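Side-chain contacts in Rik1-associated factor 1 (Schizosaccharomyces pombe, PDB 4O9D), which serves in the Clr4 methyltransferase complex, which ubiquitylates and methylates histone H3 to establish heterochromatin: residues H283-N288 with L292-G297; I339-W344 with L350-G355. All coordinates share one frame; numbering follows the deposited sequence.

Interaction 1: residues H283-N288 with L292-G297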
# COMPACT_ATOMS: atom_id res chain seq x y z
N HIS A 283 -6.92 -7.07 1.32
CA HIS A 283 -7.01 -5.76 1.99
C HIS A 283 -8.09 -5.76 3.06
O HIS A 283 -9.23 -6.17 2.79
CB HIS A 283 -7.34 -4.64 0.98
CG HIS A 283 -6.33 -4.47 -0.11
ND1 HIS A 283 -5.09 -3.91 0.12
CD2 HIS A 283 -6.36 -4.81 -1.42
CE1 HIS A 283 -4.39 -3.92 -1.01
NE2 HIS A 283 -5.14 -4.44 -1.96
N ALA A 284 -7.74 -5.27 4.25
CA ALA A 284 -8.74 -5.00 5.29
C ALA A 284 -8.78 -3.50 5.56
O ALA A 284 -7.72 -2.83 5.49
CB ALA A 284 -8.38 -5.74 6.56
N THR A 285 -9.95 -2.95 5.88
CA THR A 285 -10.02 -1.53 6.28
C THR A 285 -10.95 -1.31 7.47
O THR A 285 -11.60 -2.24 7.96
CB THR A 285 -10.51 -0.57 5.12
OG1 THR A 285 -11.93 -0.71 4.95
CG2 THR A 285 -9.80 -0.89 3.81
N ILE A 286 -10.94 -0.08 7.97
CA ILE A 286 -11.96 0.37 8.90
C ILE A 286 -12.62 1.57 8.25
O ILE A 286 -11.92 2.41 7.69
CB ILE A 286 -11.35 0.90 10.22
CG1 ILE A 286 -10.51 -0.16 10.92
CG2 ILE A 286 -12.47 1.39 11.13
CD1 ILE A 286 -9.55 0.43 11.96
N SER A 287 -13.94 1.70 8.39
CA SER A 287 -14.63 2.88 7.85
C SER A 287 -14.15 4.17 8.50
O SER A 287 -13.60 4.16 9.60
CB SER A 287 -16.16 2.77 8.02
OG SER A 287 -16.53 2.77 9.39
N ASN A 288 -14.34 5.29 7.80
CA ASN A 288 -14.04 6.59 8.39
C ASN A 288 -14.87 6.85 9.65
O ASN A 288 -14.41 7.54 10.54
CB ASN A 288 -14.26 7.72 7.38
CG ASN A 288 -13.22 7.70 6.25
OD1 ASN A 288 -12.11 7.17 6.41
ND2 ASN A 288 -13.58 8.29 5.10
N LEU A 292 -17.25 0.33 10.95
CA LEU A 292 -17.32 -0.82 10.06
C LEU A 292 -15.92 -1.32 9.74
O LEU A 292 -14.97 -0.54 9.69
CB LEU A 292 -18.06 -0.50 8.76
CG LEU A 292 -19.47 0.11 8.90
CD1 LEU A 292 -20.05 0.43 7.53
CD2 LEU A 292 -20.42 -0.81 9.67
N VAL A 293 -15.85 -2.62 9.49
CA VAL A 293 -14.63 -3.31 9.15
C VAL A 293 -14.89 -4.10 7.87
O VAL A 293 -15.99 -4.63 7.67
CB VAL A 293 -14.26 -4.25 10.30
CG1 VAL A 293 -13.11 -5.15 9.89
CG2 VAL A 293 -13.99 -3.41 11.56
N THR A 294 -13.88 -4.14 6.99
CA THR A 294 -14.05 -4.79 5.68
C THR A 294 -12.92 -5.77 5.41
O THR A 294 -11.83 -5.62 5.94
CB THR A 294 -14.07 -3.75 4.53
OG1 THR A 294 -12.74 -3.24 4.30
CG2 THR A 294 -15.00 -2.61 4.87
N SER A 295 -13.19 -6.73 4.54
CA SER A 295 -12.18 -7.71 4.12
C SER A 295 -12.38 -8.01 2.63
O SER A 295 -13.41 -8.61 2.24
CB SER A 295 -12.36 -9.00 4.93
OG SER A 295 -11.52 -10.03 4.43
N SER A 296 -11.44 -7.58 1.79
CA SER A 296 -11.58 -7.77 0.35
C SER A 296 -10.62 -8.85 -0.10
O SER A 296 -9.42 -8.83 0.23
CB SER A 296 -11.30 -6.49 -0.44
OG SER A 296 -12.01 -5.36 0.05
N GLY A 297 -11.11 -9.79 -0.89
CA GLY A 297 -10.28 -10.95 -1.19
C GLY A 297 -10.06 -11.26 -2.64
O GLY A 297 -10.56 -10.56 -3.54
O HOH W 1 -11.36 -4.29 2.35
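The flat groups that meet between 283-288 and 292-297 are peptide planes, and they receive their partners differently. Thr294 C=O takes Thr285 N from above its plane, 40° out, with the CA of Ala284 touching the same oxygen; Thr285 C=O accepts Thr294 N in a similarly out-of-plane manner. At the next hydrogen-bonded pair, Ser296 C=O instead receives His283 N in the carbonyl plane. The reciprocal bond, from Ser296 N to His283 O, is shorter at 2.8 Å and almost straight.

Thr285 and Thr294 supply the side-chain chemistry. The two side chains pass each other at a slant, and OG1 of Thr285 lies 2.7 Å from OG1 of Thr294 in a hydrogen bond. Each hydroxyl sits between its own backbone N and carbonyl carbon (chi1 76° and 74°), which turns the two towards one another over the same sheet face; Thr285 OG1 also bonds Trp344 NE1 of the following blade. A water extends this polar row: it donates to His283 O (2.9 Å) and is bonded to Thr294 OG1 and Ser296 OG, while Ser296 OG also has Thr302 as a partner.

At the turn end, Ser287 N binds Leu292 O at 2.8 Å and Leu292 N returns a bond of 3.0 Å to Ser287 OG, which also pairs with the Ser289 hydroxyl. With an alanine in place of Ser287, Leu292 N-H would probably lose its side-chain acceptor and the Ser289 hydroxyl one of its mates.

The hairpin forms the inner half of a propeller blade within the second WD repeat. Ala284, Ile286, Val293 and Ser295 face strand 258-264 of the preceding blade, Thr294 and Ser296 pack on strand 341-344 of the following one, and strand 301-306 continues the sheet beyond 292-297.

Interaction 2: residues I339-W344 with L350-G355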
# COMPACT_ATOMS: atom_id res chain seq x y z
N ILE A 339 -9.98 -8.65 -5.52
CA ILE A 339 -10.03 -7.23 -5.18
C ILE A 339 -8.63 -6.64 -4.88
O ILE A 339 -8.02 -7.00 -3.87
CB ILE A 339 -10.94 -6.97 -3.95
CG1 ILE A 339 -12.36 -7.58 -4.13
CG2 ILE A 339 -11.01 -5.48 -3.66
CD1 ILE A 339 -13.17 -7.00 -5.26
N ASN A 340 -8.16 -5.70 -5.71
CA ASN A 340 -6.85 -5.06 -5.51
C ASN A 340 -6.91 -3.58 -5.13
O ASN A 340 -5.87 -2.90 -4.98
CB ASN A 340 -5.99 -5.19 -6.75
CG ASN A 340 -5.29 -6.52 -6.85
OD1 ASN A 340 -4.94 -7.13 -5.83
ND2 ASN A 340 -5.09 -7.00 -8.08
N MET A 341 -8.11 -3.05 -5.04
CA MET A 341 -8.32 -1.68 -4.61
C MET A 341 -9.45 -1.64 -3.59
O MET A 341 -10.54 -2.15 -3.85
CB MET A 341 -8.71 -0.81 -5.81
CG MET A 341 -9.32 0.52 -5.39
SD MET A 341 -9.89 1.51 -6.78
CE MET A 341 -10.16 3.05 -5.93
N ALA A 342 -9.21 -1.03 -2.43
CA ALA A 342 -10.25 -0.93 -1.42
C ALA A 342 -9.95 0.26 -0.50
O ALA A 342 -9.05 0.19 0.31
CB ALA A 342 -10.34 -2.22 -0.60
N GLN A 343 -10.72 1.35 -0.66
CA GLN A 343 -10.45 2.58 0.09
C GLN A 343 -11.72 3.34 0.37
O GLN A 343 -12.63 3.39 -0.47
CB GLN A 343 -9.50 3.51 -0.70
CG GLN A 343 -8.05 3.05 -0.77
CD GLN A 343 -7.09 4.16 -1.20
OE1 GLN A 343 -7.52 5.25 -1.61
NE2 GLN A 343 -5.79 3.88 -1.11
N TRP A 344 -11.75 3.97 1.53
CA TRP A 344 -12.76 4.96 1.84
C TRP A 344 -12.39 6.31 1.27
O TRP A 344 -11.24 6.77 1.36
CB TRP A 344 -12.99 5.03 3.35
CG TRP A 344 -13.48 3.70 3.88
CD1 TRP A 344 -12.72 2.61 4.21
CD2 TRP A 344 -14.85 3.32 4.10
NE1 TRP A 344 -13.53 1.58 4.65
CE2 TRP A 344 -14.84 1.99 4.58
CE3 TRP A 344 -16.08 3.97 3.93
CZ2 TRP A 344 -16.00 1.31 4.90
CZ3 TRP A 344 -17.23 3.30 4.27
CH2 TRP A 344 -17.20 1.98 4.73
N LEU A 350 -18.23 7.25 1.57
CA LEU A 350 -18.37 6.21 0.56
C LEU A 350 -17.16 5.27 0.52
O LEU A 350 -16.03 5.68 0.78
CB LEU A 350 -18.57 6.83 -0.82
CG LEU A 350 -19.90 7.56 -1.00
CD1 LEU A 350 -20.02 8.15 -2.38
CD2 LEU A 350 -21.07 6.61 -0.73
N PHE A 351 -17.42 4.01 0.19
CA PHE A 351 -16.38 2.99 0.08
C PHE A 351 -16.21 2.68 -1.41
O PHE A 351 -17.18 2.68 -2.17
CB PHE A 351 -16.81 1.74 0.87
CG PHE A 351 -15.77 0.62 0.90
CD1 PHE A 351 -14.49 0.84 1.41
CD2 PHE A 351 -16.11 -0.65 0.48
CE1 PHE A 351 -13.57 -0.19 1.44
CE2 PHE A 351 -15.21 -1.71 0.53
CZ PHE A 351 -13.91 -1.47 1.02
N VAL A 352 -14.97 2.47 -1.82
CA VAL A 352 -14.65 2.24 -3.20
C VAL A 352 -13.73 1.03 -3.40
O VAL A 352 -12.63 0.95 -2.82
CB VAL A 352 -13.95 3.48 -3.83
CG1 VAL A 352 -13.70 3.25 -5.30
CG2 VAL A 352 -14.78 4.73 -3.60
N THR A 353 -14.16 0.12 -4.27
CA THR A 353 -13.44 -1.11 -4.49
C THR A 353 -13.23 -1.37 -5.97
O THR A 353 -14.06 -0.98 -6.81
CB THR A 353 -14.14 -2.32 -3.81
OG1 THR A 353 -15.41 -2.58 -4.43
CG2 THR A 353 -14.36 -2.06 -2.34
N GLY A 354 -12.11 -1.98 -6.31
CA GLY A 354 -11.80 -2.29 -7.70
C GLY A 354 -11.36 -3.72 -7.84
O GLY A 354 -10.48 -4.19 -7.09
N GLY A 355 -11.95 -4.42 -8.81
CA GLY A 355 -11.72 -5.84 -8.91
C GLY A 355 -11.24 -6.31 -10.28
O GLY A 355 -10.85 -5.52 -11.15
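A beta hairpin of the third WD repeat, the inner pair of strands of its blade, brings Trp344 onto Phe351 at one end and closes with a classic beta bulge at the other. In the bulge Asn340 and Met341 both face Gly354: Gly354 O accepts Asn340 N at 3.1 Å, almost in line with the carbonyl bond, and Met341 N more weakly at 3.3 Å. Past it the pairing is regular, with Gln343 and Val352 exchanging two backbone bonds.

Phe351 has CG anti to its backbone N (chi1 -177°), which brings its ring across to the indole of Trp344. The planes meet at an oblique 40°, with CD1 of Phe351 over one indole face, 3.4 Å from CE2 of Trp344. Over the six-membered ring the contact is CH-pi, CB of Phe351 standing 3.7 Å from the ring centroid and nearly on its normal. The far end of the phenyl ring, CZ, reaches CB of Ala342 at 4.0 Å. Trp344 is also tethered outside the hairpin, through NE1 to the preceding blade.

On the other sheet face the extended chain of Met341 crosses Val352, its CE 3.6 Å from CG1 of Val352.

Thr353, on the Trp344 side, turns its hydroxyl to partners beyond the two strands, Trp363 NE1 and His319 NE2. A threonine on the second strand, a tryptophan on the third and a histidine before the first, linked in this way, are consistent with the structural hydrogen-bond network of WD40 blades.

Overall arrangement
Both hairpins belong to the WD-repeat propeller, the part of the longer Rik1-associated factor 1 held in this chain. Interactions 1 and 2 are equivalent hairpins in successive blades, each joining the first two strands of its four-stranded sheet. Both are buried, and their centres lie about 9 Å apart. The face of 283-288 and 292-297 turned to the next blade is polar, with hydroxyls and a water, whereas the facing side of 339-344 and 350-355 presents an aromatic pair and Ala342. The blades also join where Gly297 O lies 2.8 Å from Ile339 N and Ser296 packs on Ile339. Where Thr353 anchors the network of interaction 2, interaction 1 has Ser295, bonded to Gln278.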